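TRNA (cytidine-2'-O-)-methyltransferase TrmJ (PDB 4CNG) methylates the 2'-oxygen of cytidine 32 in tRNA, using S-adenosyl-L-methionine as methyl donor and working as a homodimer. Local coordinates at residues Val135-Thr138 / Arg139-Ala143. The protein carries 1 engineered substitution. Numbering follows the deposited sequence.
With SAH (S-adenosyl-L-homocysteine), chain D; SAH (S-adenosyl-L-homocysteine), chain C.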
ATOM      1  N   VAL A 135       5.369 -10.017 -14.222  1.00 13.83           N
ATOM      2  CA  VAL A 135       6.438 -11.002 -14.026  1.00 13.91           C
ATOM      3  C   VAL A 135       7.508 -10.550 -13.031  1.00 13.01           C
ATOM      4  O   VAL A 135       8.541 -11.199 -12.907  1.00 15.31           O
ATOM      5  CB  VAL A 135       7.105 -11.407 -15.358  1.00 16.23           C
ATOM      6  CG1 VAL A 135       6.113 -12.104 -16.277  1.00 20.16           C
ATOM      7  CG2 VAL A 135       7.733 -10.204 -16.040  1.00 18.51           C
ATOM      8  N   GLY A 136       7.299  -9.449 -12.323  1.00 11.28           N
ATOM      9  CA  GLY A 136       8.250  -9.022 -11.308  1.00 10.75           C
ATOM     10  C   GLY A 136       9.572  -8.577 -11.904  1.00 10.58           C
ATOM     11  O   GLY A 136       9.615  -7.896 -12.921  1.00 11.35           O
ATOM     12  N   LEU A 137      10.654  -8.900 -11.216  1.00 11.65           N
ATOM     13  CA  LEU A 137      12.021  -8.576 -11.598  1.00 11.53           C
ATOM     14  C   LEU A 137      12.640  -9.838 -12.182  1.00 11.52           C
ATOM     15  O   LEU A 137      12.326 -10.945 -11.766  1.00 14.68           O
ATOM     16  CB  LEU A 137      12.835  -8.087 -10.413  1.00 11.43           C
ATOM     17  CG  LEU A 137      12.475  -6.726  -9.841  1.00 11.16           C
ATOM     18  CD1 LEU A 137      13.237  -6.484  -8.563  1.00 11.80           C
ATOM     19  CD2 LEU A 137      12.701  -5.606 -10.832  1.00 11.52           C
ATOM     20  N   THR A 138      13.548  -9.674 -13.125  1.00 11.54           N
ATOM     21  CA  THR A 138      14.228 -10.848 -13.660  1.00 12.56           C
ATOM     22  C   THR A 138      15.313 -11.320 -12.683  1.00 11.67           C
ATOM     23  O   THR A 138      15.797 -10.577 -11.838  1.00 12.05           O
ATOM     24  CB  THR A 138      14.870 -10.569 -15.024  1.00 12.50           C
ATOM     25  OG1 THR A 138      15.932  -9.645 -14.831  1.00 12.59           O
ATOM     26  CG2 THR A 138      13.855 -10.010 -16.007  1.00 13.97           C
ATOM     27  N   ARG A 139      15.767 -12.556 -12.999  1.00 12.90           N
ATOM     28  CA  ARG A 139      16.791 -13.086 -12.130  1.00 14.22           C
ATOM     29  C   ARG A 139      18.049 -12.247 -12.201  1.00 13.54           C
ATOM     30  O   ARG A 139      18.687 -11.998 -11.196  1.00 13.37           O
ATOM     31  CB  ARG A 139      17.081 -14.532 -12.492  1.00 17.37           C
ATOM     32  CG  ARG A 139      18.194 -15.184 -11.693  1.00 43.64           C
ATOM     33  CD  ARG A 139      17.818 -15.272 -10.219  1.00 63.32           C
ATOM     34  NE  ARG A 139      18.865 -15.895  -9.411  1.00103.64           N
ATOM     35  CZ  ARG A 139      19.900 -15.244  -8.883  1.00121.20           C
ATOM     36  NH1 ARG A 139      20.039 -13.937  -9.075  1.00135.47           N
ATOM     37  NH2 ARG A 139      20.803 -15.905  -8.170  1.00115.30           N
ATOM     38  N   GLU A 140      18.355 -11.721 -13.413  1.00 13.08           N
ATOM     39  CA  GLU A 140      19.546 -10.885 -13.590  1.00 12.37           C
ATOM     40  C   GLU A 140      19.397  -9.491 -12.937  1.00 11.46           C
ATOM     41  O   GLU A 140      20.375  -8.960 -12.398  1.00 12.94           O
ATOM     42  CB  GLU A 140      19.905 -10.731 -15.051  1.00 14.63           C
ATOM     43  CG  GLU A 140      21.143  -9.909 -15.282  1.00 15.53           C
ATOM     44  CD  GLU A 140      22.421 -10.491 -14.736  1.00 16.95           C
ATOM     45  OE1 GLU A 140      22.465 -11.699 -14.351  1.00 19.53           O
ATOM     46  OE2 GLU A 140      23.420  -9.729 -14.761  1.00 21.67           O
ATOM     47  N   GLU A 141      18.206  -8.889 -12.947  1.00 11.29           N
ATOM     48  CA  GLU A 141      17.976  -7.649 -12.228  1.00 10.50           C
ATOM     49  C   GLU A 141      18.254  -7.854 -10.740  1.00 10.87           C
ATOM     50  O   GLU A 141      18.828  -6.979 -10.067  1.00 11.64           O
ATOM     51  CB  GLU A 141      16.557  -7.161 -12.506  1.00 10.90           C
ATOM     52  CG  GLU A 141      16.388  -6.613 -13.921  1.00 11.55           C
ATOM     53  CD  GLU A 141      14.964  -6.412 -14.406  1.00 12.24           C
ATOM     54  OE1 GLU A 141      13.994  -6.944 -13.804  1.00 12.85           O
ATOM     55  OE2 GLU A 141      14.838  -5.825 -15.515  1.00 13.68           O
ATOM     56  N   ILE A 142      17.824  -8.992 -10.184  1.00 11.04           N
ATOM     57  CA  ILE A 142      18.085  -9.303  -8.803  1.00 11.42           C
ATOM     58  C   ILE A 142      19.558  -9.560  -8.573  1.00 11.24           C
ATOM     59  O   ILE A 142      20.110  -9.137  -7.566  1.00 12.88           O
ATOM     60  CB  ILE A 142      17.190 -10.466  -8.299  1.00 12.32           C
ATOM     61  CG1 ILE A 142      15.707 -10.057  -8.323  1.00 12.55           C
ATOM     62  CG2 ILE A 142      17.615 -10.952  -6.935  1.00 14.36           C
ATOM     63  CD1 ILE A 142      14.727 -11.181  -8.132  1.00 13.60           C
ATOM     64  N   ALA A 143      20.258 -10.189  -9.533  1.00 12.35           N
ATOM     65  CA  ALA A 143      21.697 -10.391  -9.430  1.00 13.07           C
ATOM     66  C   ALA A 143      22.476  -9.095  -9.363  1.00 12.58           C
ATOM     67  O   ALA A 143      23.497  -9.052  -8.682  1.00 15.32           O
ATOM     68  CB  ALA A 143      22.221 -11.238 -10.589  1.00 14.89           C
TER
HETATM   69  N   SAH D1158      10.166 -12.651 -11.243  1.00 18.07           N
HETATM   70  CA  SAH D1158      10.371 -13.212  -9.872  1.00 19.54           C
HETATM   71  CB  SAH D1158      11.845 -13.579  -9.693  1.00 29.85           C
HETATM   72  CG  SAH D1158      12.410 -14.583 -10.672  1.00 35.98           C
HETATM   73  SD  SAH D1158      14.057 -14.891 -10.158  1.00 28.61           S
HETATM   74  C   SAH D1158      10.090 -12.199  -8.826  1.00 15.67           C
HETATM   75  O   SAH D1158      10.343 -11.026  -9.134  1.00 16.56           O
HETATM   76  OXT SAH D1158       9.769 -12.550  -7.692  1.00 20.96           O
HETATM   77  C5' SAH D1158      13.761 -15.597  -8.592  1.00 28.35           C
HETATM   78  C4' SAH D1158      14.703 -16.775  -8.383  1.00 32.03           C
HETATM   79  O4' SAH D1158      14.656 -17.212  -7.030  1.00 30.83           O
HETATM   80  C3' SAH D1158      14.332 -17.985  -9.231  1.00 34.11           C
HETATM   81  O3' SAH D1158      15.099 -18.024 -10.427  1.00 69.03           O
HETATM   82  C2' SAH D1158      14.606 -19.195  -8.353  1.00 33.27           C
HETATM   83  O2' SAH D1158      15.667 -20.022  -8.859  1.00 47.48           O
HETATM   84  C1' SAH D1158      15.009 -18.596  -7.009  1.00 30.09           C
HETATM   85  N9  SAH D1158      14.257 -19.179  -5.894  1.00 32.95           N
HETATM   86  C8  SAH D1158      14.774 -19.379  -4.673  1.00 39.57           C
HETATM   87  N7  SAH D1158      13.796 -19.737  -3.810  1.00 37.75           N
HETATM   88  C5  SAH D1158      12.630 -19.701  -4.481  1.00 30.56           C
HETATM   89  C6  SAH D1158      11.224 -19.980  -4.147  1.00 31.72           C
HETATM   90  N6  SAH D1158      10.893 -20.358  -2.887  1.00 37.48           N
HETATM   91  N1  SAH D1158      10.301 -19.830  -5.134  1.00 40.62           N
HETATM   92  C2  SAH D1158      10.645 -19.434  -6.381  1.00 32.68           C
HETATM   93  N3  SAH D1158      11.912 -19.157  -6.758  1.00 29.72           N
HETATM   94  C4  SAH D1158      12.921 -19.245  -5.849  1.00 29.37           C
HETATM   95  N   SAH C1157       3.929 -12.713 -10.695  1.00 23.61           N
HETATM   96  CA  SAH C1157       4.919 -11.654 -10.367  1.00 18.02           C
HETATM   97  CB  SAH C1157       4.280 -10.726  -9.348  1.00 16.99           C
HETATM   98  CG  SAH C1157       4.930  -9.332  -9.297  1.00 14.47           C
HETATM   99  SD  SAH C1157       4.121  -8.268  -8.109  1.00 12.63           S
HETATM  100  C   SAH C1157       6.169 -12.318  -9.865  1.00 25.55           C
HETATM  101  O   SAH C1157       6.192 -13.530  -9.640  1.00 56.48           O
HETATM  102  OXT SAH C1157       7.226 -11.723  -9.809  1.00 29.59           O
HETATM  103  C5' SAH C1157       4.822  -6.710  -8.654  1.00 11.42           C
HETATM  104  C4' SAH C1157       5.939  -6.142  -7.787  1.00  8.98           C
HETATM  105  O4' SAH C1157       5.407  -5.815  -6.493  1.00  9.22           O
HETATM  106  C3' SAH C1157       7.070  -7.061  -7.492  1.00  8.66           C
HETATM  107  O3' SAH C1157       7.970  -7.102  -8.611  1.00  9.92           O
HETATM  108  C2' SAH C1157       7.674  -6.469  -6.249  1.00  8.27           C
HETATM  109  O2' SAH C1157       8.443  -5.319  -6.580  1.00  8.92           O
HETATM  110  C1' SAH C1157       6.416  -6.023  -5.493  1.00  8.65           C
HETATM  111  N9  SAH C1157       5.888  -7.039  -4.533  1.00  8.06           N
HETATM  112  C8  SAH C1157       4.634  -7.575  -4.517  1.00  8.64           C
HETATM  113  N7  SAH C1157       4.457  -8.288  -3.371  1.00  8.82           N
HETATM  114  C5  SAH C1157       5.602  -8.160  -2.658  1.00  8.34           C
HETATM  115  C6  SAH C1157       6.021  -8.574  -1.379  1.00  8.41           C
HETATM  116  N6  SAH C1157       5.242  -9.328  -0.577  1.00  9.44           N
HETATM  117  N1  SAH C1157       7.221  -8.237  -0.971  1.00  8.99           N
HETATM  118  C2  SAH C1157       7.998  -7.473  -1.755  1.00  9.77           C
HETATM  119  N3  SAH C1157       7.697  -6.998  -2.955  1.00  8.92           N
HETATM  120  C4  SAH C1157       6.495  -7.320  -3.382  1.00  7.90           C
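Thr138 and Glu141 form a capping box at the start of helix 139-143. Glu141 N donates to Thr138 OG1 at 3.0 Å. Thr138 N returns a nearly straight bond to Glu141 OE1 at 2.8 Å, from above the carboxylate plane. With chi1 at 67°, OG1 of Thr138 sits between its own N and carbonyl carbon. The Glu141 chain, extended beyond CG, runs back past this hydroxyl, its CG 3.2 Å from Thr138 OG1. The first helical bond follows, from Ile142 N to Thr138 O (3.1 Å). Leu137 crosses Glu141 at about a right angle, its CD2 3.5 Å from Glu141 OE1, while its CB meets Ile142 CG1 at 4.1 Å. The backbone ahead of the cap holds one S-adenosyl-L-homocysteine (chain D): its amino N donates to Val135 O and Leu137 O, and Leu137 N donates to its carboxylate O. Arg139 CD lies 3.8 Å from the sulfur SD of that ligand. Gly136, at positive phi, also touches the carboxylate of the chain C copy, which occupies the probable methyl-donor site; the chain D copy is a second, neighbouring one. Arg132, in the second shell, makes a salt bridge to Glu141 OE1 and a hydrogen bond to Gly136 O, tying the box to the ligand-binding backbone. The loop after strand 125-130 of the SPOUT fold's parallel sheet runs through this cap into helix 139-143, with Leu137 and Glu141 resting on Val28 of strand 22-28.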